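Type 4 fimbrial biogenesis protein PilY1 (Pseudomonas aeruginosa, PDB 3HX6) primes type IV pilus assembly, takes part in adhesion to host cells and, through calcium binding and release, seems to regulate pilus retraction during twitching motility. Local coordinates at residues K207-T212 with L225-M230; I235-E240 with A301-F306; T411-S416 with W479-D484; G488-F493 with N516-G521. The protein carries 3 engineered substitutions. All coordinates share one frame; numbering follows the deposited sequence.

Overall arrangement
The chain is the C-terminal part of PilY1, which forms a modified beta-propeller. Contacts 1 and 2 meet on one blade: strand 235-241 of contact 2 pairs with strand 223-229 of contact 1, while segment 301-306 comes from the loop before strand 307-317. Their centres lie 10 Å apart. The bound calcium ion is coordinated by Asp258, Asn260, Asp262, Val264 and Asp266. It is about 11 Å from the side chains of Trp208 in contact 1 and Phe306 in contact 2. Contacts 3 and 4, their centres 7 Å apart, lie on the opposite side of the chain's centre, away from the calcium site. Between the two groups the centres are 35 to 42 Å apart.

Contact 1: K207-T212 with L225-M230; sequences KWAVVT and LLIIDM. Engineered in segment 225-230: Met230 (natural residue Leu).
Val210 and Ile228 face each other in the beta hairpin that forms the two inner strands of a four-stranded antiparallel propeller blade. Their backbones form a hydrogen-bonded pair: Val210 N gives to Ile228 O at 2.6 Å, and Ile228 N gives back to Val210 O at 2.8 Å. Thr212 and Leu226 repeat the pattern. At the end of the strand the Met230 N to Trp208 O bond, 3.0 Å, has its donor tilted 27° from the carbonyl plane.

The side chains of Val210 and Ile228 lie on one face of the sheet, with CB of Val210 4.0 Å from CB of Ile228. Met230, an engineered residue, sends its sulfur to the same valine: SD is 3.7 Å from Val210 CG2. On the other face, Val211 has CG1 anti to the backbone N (chi1 -178°). That branch meets CD1 of Leu225 at 3.8 Å.

A water donates to Asp229 OD1 at 2.5 Å and to Trp208 O at 3.1 Å, while OD2 takes the backbone N of Thr232. The indole NE1 of Trp208 points elsewhere, to Glu69. The middle of the pair thus relies on nearly straight backbone bonds and branched apolar side chains. At the Trp208 end the carbonyl takes two donors, Met230 N and a water, and the water's other hydrogen goes to the Asp229 carboxylate.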
loop_
_atom_site.group_PDB
_atom_site.type_symbol
_atom_site.label_atom_id
_atom_site.label_comp_id
_atom_site.label_asym_id
_atom_site.label_seq_id
_atom_site.Cartn_x
_atom_site.Cartn_y
_atom_site.Cartn_z
ATOM N N LYS A 207 0.708 -17.350 26.519
ATOM C CA LYS A 207 0.366 -15.945 26.690
ATOM C C LYS A 207 1.253 -14.967 25.924
ATOM O O LYS A 207 2.305 -15.332 25.387
ATOM C CB LYS A 207 0.395 -15.607 28.186
ATOM C CG LYS A 207 -0.341 -16.637 29.049
ATOM C CD LYS A 207 -0.151 -16.383 30.535
ATOM C CE LYS A 207 -1.137 -15.360 31.068
ATOM N NZ LYS A 207 -2.521 -15.910 31.039
ATOM N N TRP A 208 0.801 -13.720 25.862
ATOM C CA TRP A 208 1.553 -12.673 25.202
ATOM C C TRP A 208 2.495 -12.078 26.226
ATOM O O TRP A 208 2.156 -11.972 27.403
ATOM C CB TRP A 208 0.618 -11.601 24.659
ATOM C CG TRP A 208 -0.014 -12.006 23.368
ATOM C CD1 TRP A 208 -1.001 -12.934 23.187
ATOM C CD2 TRP A 208 0.356 -11.548 22.065
ATOM N NE1 TRP A 208 -1.267 -13.084 21.842
ATOM C CE2 TRP A 208 -0.448 -12.242 21.133
ATOM C CE3 TRP A 208 1.288 -10.613 21.594
ATOM C CZ2 TRP A 208 -0.344 -12.034 19.753
ATOM C CZ3 TRP A 208 1.392 -10.405 20.218
ATOM C CH2 TRP A 208 0.577 -11.115 19.315
ATOM N N ALA A 209 3.678 -11.684 25.781
ATOM C CA ALA A 209 4.653 -11.119 26.692
ATOM C C ALA A 209 5.491 -10.034 26.056
ATOM O O ALA A 209 5.512 -9.856 24.834
ATOM C CB ALA A 209 5.574 -12.216 27.208
ATOM N N VAL A 210 6.168 -9.290 26.915
ATOM C CA VAL A 210 7.084 -8.268 26.460
ATOM C C VAL A 210 8.407 -8.990 26.582
ATOM O O VAL A 210 8.772 -9.439 27.669
ATOM C CB VAL A 210 7.094 -7.046 27.383
ATOM C CG1 VAL A 210 8.316 -6.167 27.072
ATOM C CG2 VAL A 210 5.805 -6.253 27.192
ATOM N N VAL A 211 9.103 -9.146 25.465
ATOM C CA VAL A 211 10.392 -9.814 25.479
ATOM C C VAL A 211 11.441 -8.785 25.121
ATOM O O VAL A 211 11.418 -8.213 24.034
ATOM C CB VAL A 211 10.410 -10.981 24.482
ATOM C CG1 VAL A 211 11.752 -11.700 24.539
ATOM C CG2 VAL A 211 9.267 -11.944 24.827
ATOM N N THR A 212 12.361 -8.544 26.046
ATOM C CA THR A 212 13.386 -7.546 25.822
ATOM C C THR A 212 14.680 -7.877 26.558
ATOM O O THR A 212 14.734 -8.829 27.331
ATOM C CB THR A 212 12.865 -6.174 26.291
ATOM O OG1 THR A 212 13.766 -5.144 25.876
ATOM C CG2 THR A 212 12.712 -6.156 27.809
ATOM N N LEU A 225 17.725 -12.102 29.139
ATOM C CA LEU A 225 16.526 -11.850 28.356
ATOM C C LEU A 225 15.400 -11.788 29.375
ATOM O O LEU A 225 15.270 -12.672 30.222
ATOM C CB LEU A 225 16.250 -12.992 27.367
ATOM C CG LEU A 225 15.057 -12.745 26.429
ATOM C CD1 LEU A 225 15.442 -11.673 25.406
ATOM C CD2 LEU A 225 14.658 -14.035 25.713
ATOM N N LEU A 226 14.599 -10.735 29.317
ATOM C CA LEU A 226 13.491 -10.609 30.236
ATOM C C LEU A 226 12.217 -10.946 29.479
ATOM O O LEU A 226 11.974 -10.429 28.390
ATOM C CB LEU A 226 13.408 -9.184 30.797
ATOM C CG LEU A 226 14.652 -8.661 31.536
ATOM C CD1 LEU A 226 14.376 -7.266 32.098
ATOM C CD2 LEU A 226 15.023 -9.617 32.660
ATOM N N ILE A 227 11.425 -11.841 30.048
ATOM C CA ILE A 227 10.164 -12.225 29.447
ATOM C C ILE A 227 9.130 -11.787 30.468
ATOM O O ILE A 227 8.939 -12.421 31.506
ATOM C CB ILE A 227 10.110 -13.736 29.189
ATOM C CG1 ILE A 227 11.192 -14.105 28.165
ATOM C CG2 ILE A 227 8.731 -14.132 28.670
ATOM C CD1 ILE A 227 11.257 -15.580 27.811
ATOM N N ILE A 228 8.491 -10.667 30.159
ATOM C CA ILE A 228 7.510 -10.048 31.031
ATOM C C ILE A 228 6.085 -10.317 30.566
ATOM O O ILE A 228 5.738 -10.030 29.422
ATOM C CB ILE A 228 7.756 -8.529 31.065
ATOM C CG1 ILE A 228 9.237 -8.268 31.385
ATOM C CG2 ILE A 228 6.839 -7.864 32.086
ATOM C CD1 ILE A 228 9.676 -6.833 31.181
ATOM N N ASP A 229 5.259 -10.864 31.451
ATOM C CA ASP A 229 3.873 -11.148 31.099
ATOM C C ASP A 229 3.198 -9.844 30.697
ATOM O O ASP A 229 3.204 -8.868 31.452
ATOM C CB ASP A 229 3.125 -11.766 32.285
ATOM C CG ASP A 229 1.694 -12.143 31.935
ATOM O OD1 ASP A 229 1.507 -13.029 31.074
ATOM O OD2 ASP A 229 0.762 -11.547 32.516
ATOM N N MET A 230 2.615 -9.831 29.505
ATOM C CA MET A 230 1.950 -8.642 28.989
ATOM C C MET A 230 0.901 -8.081 29.943
ATOM O O MET A 230 0.890 -6.886 30.238
ATOM C CB MET A 230 1.289 -8.952 27.641
ATOM C CG MET A 230 0.805 -7.720 26.888
ATOM S SD MET A 230 2.168 -6.573 26.510
ATOM C CE MET A 230 1.913 -5.305 27.702
HETATM O O HOH W 1 -0.151 -11.982 29.486
#

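Contact 2: I235-E240 with A301-F306; sequences ITRKLE and AVASSF
Arg237 reaches across to segment 301-306, whose backbone is helical in its angles at 301-305 but not regularly bonded. It turns the edge of its guanidinium to Ala303 O, while Phe306 O lies obliquely to it. Its chain bends at chi2 (-50°) and chi3 (-63°), which curls the head over toward the carbonyls of Ala303 and Phe306. NH1 binds both. The bond to Ala303 O, 2.7 Å, lies near the guanidinium plane and uses a lone pair in the carbonyl plane. The bond from NH1 to Phe306 O is longer, 3.2 Å, and tilted from both planes. NH2 takes part through a water: it gives to the water at 2.9 Å, and the water gives to Phe306 O.

Two neighbours help to place the guanidinium. Leu239 of the same strand lays CD1 over one of its faces. Ala303 O also accepts from Phe306 N, so the carbonyl that takes the arginine is also part of the turn within 301-306.

The apolar part runs alongside. Thr236 CG2 touches Ala303 CB at 3.9 Å, and Leu239 CD2 meets Phe306 CB at 4.1 Å, the leucine and phenylalanine side chains crossing obliquely. The Phe306 ring turns back over its own segment, with Ala303 CA above the ring centre.

Thr236 and Arg237 both face Ile227, which makes a classic beta bulge in the outer strand 235-241. Arg237 and Leu239 keep their backbone bonds to strand 223-229. Segment 301-306 leads into strand 307-317 of the next blade, and Phe306 packs on Ile227 of strand 223-229.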
loop_
_atom_site.group_PDB
_atom_site.type_symbol
_atom_site.label_atom_id
_atom_site.label_comp_id
_atom_site.label_asym_id
_atom_site.label_seq_id
_atom_site.Cartn_x
_atom_site.Cartn_y
_atom_site.Cartn_z
ATOM N N ILE A 235 7.607 -11.043 35.963
ATOM C CA ILE A 235 8.733 -11.564 35.210
ATOM C C ILE A 235 8.480 -13.056 35.003
ATOM O O ILE A 235 8.817 -13.873 35.856
ATOM C CB ILE A 235 10.059 -11.367 35.969
ATOM C CG1 ILE A 235 10.248 -9.885 36.317
ATOM C CG2 ILE A 235 11.218 -11.860 35.119
ATOM C CD1 ILE A 235 10.231 -8.948 35.117
ATOM N N THR A 236 7.870 -13.407 33.875
ATOM C CA THR A 236 7.571 -14.810 33.580
ATOM C C THR A 236 8.846 -15.654 33.573
ATOM O O THR A 236 8.857 -16.785 34.059
ATOM C CB THR A 236 6.855 -14.950 32.225
ATOM O OG1 THR A 236 5.607 -14.249 32.275
ATOM C CG2 THR A 236 6.593 -16.422 31.905
ATOM N N ARG A 237 9.915 -15.100 33.017
ATOM C CA ARG A 237 11.203 -15.781 32.967
ATOM C C ARG A 237 12.325 -14.801 32.707
ATOM O O ARG A 237 12.188 -13.864 31.915
ATOM C CB ARG A 237 11.256 -16.847 31.859
ATOM C CG ARG A 237 10.790 -18.249 32.247
ATOM C CD ARG A 237 11.443 -18.771 33.523
ATOM N NE ARG A 237 12.896 -18.942 33.463
ATOM C CZ ARG A 237 13.530 -19.926 32.822
ATOM N NH1 ARG A 237 12.851 -20.853 32.158
ATOM N NH2 ARG A 237 14.851 -20.002 32.874
ATOM N N LYS A 238 13.430 -15.018 33.401
ATOM C CA LYS A 238 14.629 -14.225 33.217
ATOM C C LYS A 238 15.635 -15.264 32.764
ATOM O O LYS A 238 15.924 -16.216 33.490
ATOM C CB LYS A 238 15.088 -13.579 34.525
ATOM C CG LYS A 238 16.466 -12.933 34.428
ATOM C CD LYS A 238 16.571 -11.660 35.258
ATOM C CE LYS A 238 16.293 -11.894 36.739
ATOM N NZ LYS A 238 17.412 -12.554 37.439
ATOM N N LEU A 239 16.133 -15.103 31.547
ATOM C CA LEU A 239 17.108 -16.028 30.997
ATOM C C LEU A 239 18.480 -15.375 31.035
ATOM O O LEU A 239 18.866 -14.644 30.118
ATOM C CB LEU A 239 16.727 -16.392 29.559
ATOM C CG LEU A 239 15.783 -17.574 29.324
ATOM C CD1 LEU A 239 14.899 -17.820 30.526
ATOM C CD2 LEU A 239 14.958 -17.310 28.069
ATOM N N GLU A 240 19.210 -15.639 32.112
ATOM C CA GLU A 240 20.528 -15.063 32.271
ATOM C C GLU A 240 21.516 -15.746 31.354
ATOM O O GLU A 240 21.436 -16.939 31.084
ATOM C CB GLU A 240 21.029 -15.177 33.715
ATOM C CG GLU A 240 22.239 -14.277 33.969
ATOM C CD GLU A 240 22.883 -14.495 35.325
ATOM O OE1 GLU A 240 22.166 -14.436 36.348
ATOM O OE2 GLU A 240 24.110 -14.723 35.366
ATOM N N ALA A 301 3.610 -24.080 32.049
ATOM C CA ALA A 301 4.743 -24.935 32.381
ATOM C C ALA A 301 5.911 -24.811 31.402
ATOM O O ALA A 301 7.072 -24.933 31.794
ATOM C CB ALA A 301 4.288 -26.389 32.457
ATOM N N VAL A 302 5.612 -24.577 30.131
ATOM C CA VAL A 302 6.665 -24.463 29.126
ATOM C C VAL A 302 7.671 -23.359 29.464
ATOM O O VAL A 302 8.832 -23.417 29.051
ATOM C CB VAL A 302 6.069 -24.190 27.729
ATOM C CG1 VAL A 302 7.181 -24.099 26.691
ATOM C CG2 VAL A 302 5.100 -25.297 27.360
ATOM N N ALA A 303 7.226 -22.363 30.225
ATOM C CA ALA A 303 8.089 -21.248 30.596
ATOM C C ALA A 303 9.365 -21.708 31.289
ATOM O O ALA A 303 10.441 -21.168 31.032
ATOM C CB ALA A 303 7.329 -20.269 31.486
ATOM N N SER A 304 9.251 -22.709 32.157
ATOM C CA SER A 304 10.414 -23.221 32.873
ATOM C C SER A 304 11.380 -23.931 31.934
ATOM O O SER A 304 12.549 -24.131 32.269
ATOM C CB SER A 304 9.983 -24.171 34.000
ATOM O OG SER A 304 9.189 -25.237 33.502
ATOM N N SER A 305 10.893 -24.313 30.759
ATOM C CA SER A 305 11.739 -24.981 29.776
ATOM C C SER A 305 12.523 -23.993 28.920
ATOM O O SER A 305 13.493 -24.380 28.276
ATOM C CB SER A 305 10.908 -25.879 28.857
ATOM O OG SER A 305 10.380 -26.979 29.570
ATOM N N PHE A 306 12.100 -22.730 28.887
ATOM C CA PHE A 306 12.820 -21.730 28.096
ATOM C C PHE A 306 14.273 -21.766 28.569
ATOM O O PHE A 306 14.531 -22.002 29.743
ATOM C CB PHE A 306 12.229 -20.330 28.306
ATOM C CG PHE A 306 10.844 -20.158 27.741
ATOM C CD1 PHE A 306 10.097 -19.030 28.049
ATOM C CD2 PHE A 306 10.289 -21.118 26.899
ATOM C CE1 PHE A 306 8.819 -18.853 27.532
ATOM C CE2 PHE A 306 9.007 -20.952 26.375
ATOM C CZ PHE A 306 8.271 -19.816 26.692
HETATM O O HOH W 2 16.261 -22.305 31.939
#

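Contact 3: T411-S416 with W479-D484; sequences TIRIAS and WTYGLD
Strands 411-415 and 479-483 run in roughly the same direction, 37° apart, with their axes 8.7 Å from each other at the closest. Arg413 and Trp479 span that gap. The arginine leaves its backbone with CG anti to the carbonyl carbon and stays extended from CG to NE. This lays the whole side chain across one face of the indole, at about a right angle to the tryptophan side chain. CD sits over the six-membered ring in a CH-pi contact, 3.7 Å from its centroid. CZ sits over the five-membered ring in a cation-pi contact, also 3.7 Å from that centroid. The guanidinium and indole planes differ by only 13°, a flat stack.

The two strands do not pair directly. Strand 521-524 lies between them in a ten-stranded mixed sheet of the C-terminal domain, and Arg413 bonds by its backbone to Gly521 there. The side chains therefore meet over one face of this middle strand.

Tyr481 comes in at the edge of the guanidinium. Arg413 NH1 gives a bond to its OH at 2.7 Å, near the guanidinium plane, though bent at the hydrogen (139°). Glu447 draws both groups together, with a salt bridge to Arg413 NH1 and a hydrogen bond to Tyr481 OH, and Gln400 takes Arg413 NE. This buried charge is probably balanced by the carboxylate. At the far rim of the indole, Thr411 OG1, bonded to Glu523, lies 3.6 Å from Trp479 CH2. Further along, Ala415 CB meets Leu483 CD2 at 4.2 Å.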
loop_
_atom_site.group_PDB
_atom_site.type_symbol
_atom_site.label_atom_id
_atom_site.label_comp_id
_atom_site.label_asym_id
_atom_site.label_seq_id
_atom_site.Cartn_x
_atom_site.Cartn_y
_atom_site.Cartn_z
ATOM N N THR A 411 25.181 11.307 -2.230
ATOM C CA THR A 411 26.511 10.791 -1.944
ATOM C C THR A 411 26.211 9.318 -1.674
ATOM O O THR A 411 25.378 8.984 -0.828
ATOM C CB THR A 411 27.158 11.452 -0.702
ATOM O OG1 THR A 411 26.429 11.090 0.472
ATOM C CG2 THR A 411 27.154 12.962 -0.846
ATOM N N ILE A 412 26.874 8.442 -2.413
ATOM C CA ILE A 412 26.632 7.019 -2.282
ATOM C C ILE A 412 27.879 6.225 -1.961
ATOM O O ILE A 412 29.000 6.742 -1.975
ATOM C CB ILE A 412 26.007 6.465 -3.583
ATOM C CG1 ILE A 412 26.923 6.734 -4.780
ATOM C CG2 ILE A 412 24.676 7.157 -3.854
ATOM C CD1 ILE A 412 28.128 5.835 -4.884
ATOM N N ARG A 413 27.668 4.955 -1.659
ATOM C CA ARG A 413 28.762 4.054 -1.376
ATOM C C ARG A 413 28.502 2.770 -2.137
ATOM O O ARG A 413 27.351 2.378 -2.337
ATOM C CB ARG A 413 28.868 3.782 0.123
ATOM C CG ARG A 413 29.513 4.919 0.891
ATOM C CD ARG A 413 29.616 4.636 2.384
ATOM N NE ARG A 413 30.255 5.749 3.082
ATOM C CZ ARG A 413 30.357 5.841 4.402
ATOM N NH1 ARG A 413 29.855 4.885 5.173
ATOM N NH2 ARG A 413 30.966 6.884 4.950
ATOM N N ILE A 414 29.576 2.144 -2.598
ATOM C CA ILE A 414 29.473 0.888 -3.325
ATOM C C ILE A 414 30.179 -0.173 -2.506
ATOM O O ILE A 414 31.271 0.052 -1.983
ATOM C CB ILE A 414 30.131 0.974 -4.728
ATOM C CG1 ILE A 414 29.292 1.879 -5.636
ATOM C CG2 ILE A 414 30.253 -0.414 -5.350
ATOM C CD1 ILE A 414 29.915 3.235 -5.839
ATOM N N ALA A 415 29.538 -1.326 -2.385
ATOM C CA ALA A 415 30.092 -2.428 -1.621
ATOM C C ALA A 415 30.609 -3.495 -2.569
ATOM O O ALA A 415 30.202 -3.556 -3.728
ATOM C CB ALA A 415 29.015 -3.021 -0.712
ATOM N N SER A 416 31.507 -4.332 -2.062
ATOM C CA SER A 416 32.066 -5.436 -2.832
ATOM C C SER A 416 30.951 -6.453 -3.033
ATOM O O SER A 416 29.867 -6.323 -2.447
ATOM C CB SER A 416 33.217 -6.086 -2.061
ATOM O OG SER A 416 32.792 -6.509 -0.771
ATOM N N TRP A 479 23.799 6.870 7.111
ATOM C CA TRP A 479 23.927 6.138 5.866
ATOM C C TRP A 479 22.935 4.986 5.853
ATOM O O TRP A 479 22.895 4.180 6.783
ATOM C CB TRP A 479 25.344 5.591 5.695
ATOM C CG TRP A 479 26.309 6.608 5.208
ATOM C CD1 TRP A 479 27.019 7.496 5.959
ATOM C CD2 TRP A 479 26.647 6.874 3.842
ATOM N NE1 TRP A 479 27.782 8.301 5.145
ATOM C CE2 TRP A 479 27.572 7.939 3.841
ATOM C CE3 TRP A 479 26.255 6.314 2.620
ATOM C CZ2 TRP A 479 28.117 8.456 2.660
ATOM C CZ3 TRP A 479 26.796 6.828 1.446
ATOM C CH2 TRP A 479 27.720 7.891 1.477
ATOM N N THR A 480 22.130 4.929 4.800
ATOM C CA THR A 480 21.145 3.872 4.628
ATOM C C THR A 480 21.733 2.875 3.641
ATOM O O THR A 480 22.208 3.264 2.577
ATOM C CB THR A 480 19.828 4.420 4.039
ATOM O OG1 THR A 480 19.268 5.383 4.938
ATOM C CG2 THR A 480 18.827 3.291 3.826
ATOM N N TYR A 481 21.710 1.596 3.995
ATOM C CA TYR A 481 22.254 0.559 3.125
ATOM C C TYR A 481 21.219 -0.482 2.739
ATOM O O TYR A 481 20.288 -0.761 3.487
ATOM C CB TYR A 481 23.419 -0.177 3.803
ATOM C CG TYR A 481 24.632 0.666 4.149
ATOM C CD1 TYR A 481 24.764 1.252 5.409
ATOM C CD2 TYR A 481 25.664 0.847 3.227
ATOM C CE1 TYR A 481 25.898 1.995 5.748
ATOM C CE2 TYR A 481 26.804 1.590 3.550
ATOM C CZ TYR A 481 26.913 2.159 4.813
ATOM O OH TYR A 481 28.036 2.889 5.137
ATOM N N GLY A 482 21.410 -1.058 1.560
ATOM C CA GLY A 482 20.548 -2.116 1.070
ATOM C C GLY A 482 21.551 -3.164 0.624
ATOM O O GLY A 482 22.215 -2.986 -0.402
ATOM N N LEU A 483 21.694 -4.241 1.391
ATOM C CA LEU A 483 22.673 -5.270 1.051
ATOM C C LEU A 483 22.068 -6.642 0.811
ATOM O O LEU A 483 20.925 -6.905 1.181
ATOM C CB LEU A 483 23.727 -5.381 2.170
ATOM C CG LEU A 483 24.533 -4.115 2.491
ATOM C CD1 LEU A 483 25.321 -4.300 3.771
ATOM C CD2 LEU A 483 25.466 -3.786 1.334
ATOM N N ASP A 484 22.849 -7.510 0.177
ATOM C CA ASP A 484 22.422 -8.876 -0.083
ATOM C C ASP A 484 22.592 -9.616 1.238
ATOM O O ASP A 484 23.708 -9.774 1.727
ATOM C CB ASP A 484 23.300 -9.507 -1.167
ATOM C CG ASP A 484 23.056 -10.995 -1.337
ATOM O OD1 ASP A 484 22.016 -11.510 -0.868
ATOM O OD2 ASP A 484 23.916 -11.651 -1.959
#

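Contact 4: G488-F493 with N516-G521; sequences GGRTSF and NVAVSG
Ala518 and Phe493 meet in the close part of this loop contact. The methyl CB of Ala518 sits 3.3 Å from Phe493 O and 3.8 Å from Thr491 OG1. Thr491 helps to shape this spot: its chi1 of 46° turns OG1 toward Phe493 O, and OG1 donates there at 2.6 Å, nearly in line with the C=O bond. The Phe493 ring folds back, so that Thr491 CB lies over its centre. The stem of Arg490 is packed too. Its CG leaves anti to the backbone N (chi1 175°) and lies 3.7 Å from Ala518 O, while Ser520 OG lies 3.5 Å from Arg490 CA.

The looser side is the guanidinium end of Arg490, a partly exposed residue. CG2 of Val517 lies 3.4 Å above one face of the guanidinium, toward its rim. The exact fit of these two side chains is doubtful, because the model is too tight there. No direct hydrogen bond joins the two segments. A water bridges the gap instead, accepting from Thr491 N at 3.0 Å and bonding Ser520 OG at 2.9 Å.

Arg490 continues to strand 408-415, where NH2 bonds Ala415 O, and its backbone bonds Ser416. Val517 packs on Ile414 and pairs with Tyr510 in a short two-stranded sheet. Ser520 and Gly521 both face Arg413 in a classic beta bulge, which leads the chain into strand 521-524, between strands 408-415 and 477-483.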
loop_
_atom_site.group_PDB
_atom_site.type_symbol
_atom_site.label_atom_id
_atom_site.label_comp_id
_atom_site.label_asym_id
_atom_site.label_seq_id
_atom_site.Cartn_x
_atom_site.Cartn_y
_atom_site.Cartn_z
ATOM N N GLY A 488 26.233 -10.249 2.375
ATOM C CA GLY A 488 26.671 -9.037 3.049
ATOM C C GLY A 488 27.207 -8.017 2.053
ATOM O O GLY A 488 27.617 -6.920 2.426
ATOM N N GLY A 489 27.196 -8.379 0.776
ATOM C CA GLY A 489 27.708 -7.477 -0.241
ATOM C C GLY A 489 26.653 -6.844 -1.125
ATOM O O GLY A 489 25.460 -6.841 -0.807
ATOM N N ARG A 490 27.106 -6.312 -2.252
ATOM C CA ARG A 490 26.243 -5.654 -3.218
ATOM C C ARG A 490 25.259 -6.629 -3.848
ATOM O O ARG A 490 25.638 -7.729 -4.248
ATOM C CB ARG A 490 27.113 -5.030 -4.312
ATOM C CG ARG A 490 26.377 -4.399 -5.471
ATOM C CD ARG A 490 27.214 -4.564 -6.736
ATOM N NE ARG A 490 28.610 -4.290 -6.446
ATOM C CZ ARG A 490 29.639 -4.793 -7.115
ATOM N NH1 ARG A 490 29.445 -5.607 -8.139
ATOM N NH2 ARG A 490 30.868 -4.494 -6.729
ATOM N N THR A 491 23.998 -6.221 -3.937
ATOM C CA THR A 491 22.966 -7.046 -4.558
ATOM C C THR A 491 23.253 -7.097 -6.058
ATOM O O THR A 491 23.978 -6.247 -6.578
ATOM C CB THR A 491 21.578 -6.425 -4.351
ATOM O OG1 THR A 491 21.653 -5.024 -4.646
ATOM C CG2 THR A 491 21.104 -6.608 -2.901
ATOM N N SER A 492 22.693 -8.088 -6.751
ATOM C CA SER A 492 22.902 -8.206 -8.186
ATOM C C SER A 492 21.810 -7.430 -8.921
ATOM O O SER A 492 21.755 -7.409 -10.147
ATOM C CB SER A 492 22.885 -9.679 -8.616
ATOM O OG SER A 492 21.641 -10.288 -8.318
ATOM N N PHE A 493 20.942 -6.787 -8.153
ATOM C CA PHE A 493 19.858 -5.995 -8.714
ATOM C C PHE A 493 19.874 -4.661 -7.982
ATOM O O PHE A 493 20.390 -4.573 -6.866
ATOM C CB PHE A 493 18.530 -6.724 -8.502
ATOM C CG PHE A 493 18.276 -7.112 -7.071
ATOM C CD1 PHE A 493 17.686 -6.216 -6.187
ATOM C CD2 PHE A 493 18.649 -8.368 -6.604
ATOM C CE1 PHE A 493 17.468 -6.564 -4.859
ATOM C CE2 PHE A 493 18.438 -8.728 -5.279
ATOM C CZ PHE A 493 17.848 -7.828 -4.404
ATOM N N ASN A 516 28.374 -1.152 -14.459
ATOM C CA ASN A 516 27.098 -0.640 -13.971
ATOM C C ASN A 516 26.768 -1.516 -12.775
ATOM O O ASN A 516 26.533 -2.719 -12.910
ATOM C CB ASN A 516 25.999 -0.751 -15.023
ATOM C CG ASN A 516 26.175 0.246 -16.144
ATOM O OD1 ASN A 516 26.582 1.386 -15.913
ATOM N ND2 ASN A 516 25.859 -0.172 -17.366
ATOM N N VAL A 517 26.751 -0.898 -11.604
ATOM C CA VAL A 517 26.516 -1.614 -10.369
ATOM C C VAL A 517 25.393 -1.018 -9.529
ATOM O O VAL A 517 25.085 0.168 -9.630
ATOM C CB VAL A 517 27.837 -1.633 -9.560
ATOM C CG1 VAL A 517 27.570 -1.785 -8.103
ATOM C CG2 VAL A 517 28.731 -2.754 -10.064
ATOM N N ALA A 518 24.775 -1.858 -8.706
ATOM C CA ALA A 518 23.718 -1.402 -7.823
ATOM C C ALA A 518 24.392 -0.602 -6.713
ATOM O O ALA A 518 25.499 -0.933 -6.288
ATOM C CB ALA A 518 22.980 -2.592 -7.230
ATOM N N VAL A 519 23.738 0.461 -6.263
ATOM C CA VAL A 519 24.279 1.281 -5.184
ATOM C C VAL A 519 23.848 0.610 -3.883
ATOM O O VAL A 519 22.667 0.347 -3.689
ATOM C CB VAL A 519 23.714 2.719 -5.235
ATOM C CG1 VAL A 519 24.031 3.462 -3.927
ATOM C CG2 VAL A 519 24.313 3.463 -6.426
ATOM N N SER A 520 24.796 0.333 -2.995
ATOM C CA SER A 520 24.452 -0.329 -1.745
ATOM C C SER A 520 24.170 0.632 -0.603
ATOM O O SER A 520 23.428 0.304 0.320
ATOM C CB SER A 520 25.566 -1.293 -1.339
ATOM O OG SER A 520 25.683 -2.336 -2.285
ATOM N N GLY A 521 24.758 1.818 -0.666
ATOM C CA GLY A 521 24.544 2.779 0.396
ATOM C C GLY A 521 24.395 4.207 -0.089
ATOM O O GLY A 521 24.960 4.590 -1.113
HETATM O O HOH W 3 23.122 -3.547 -2.858
#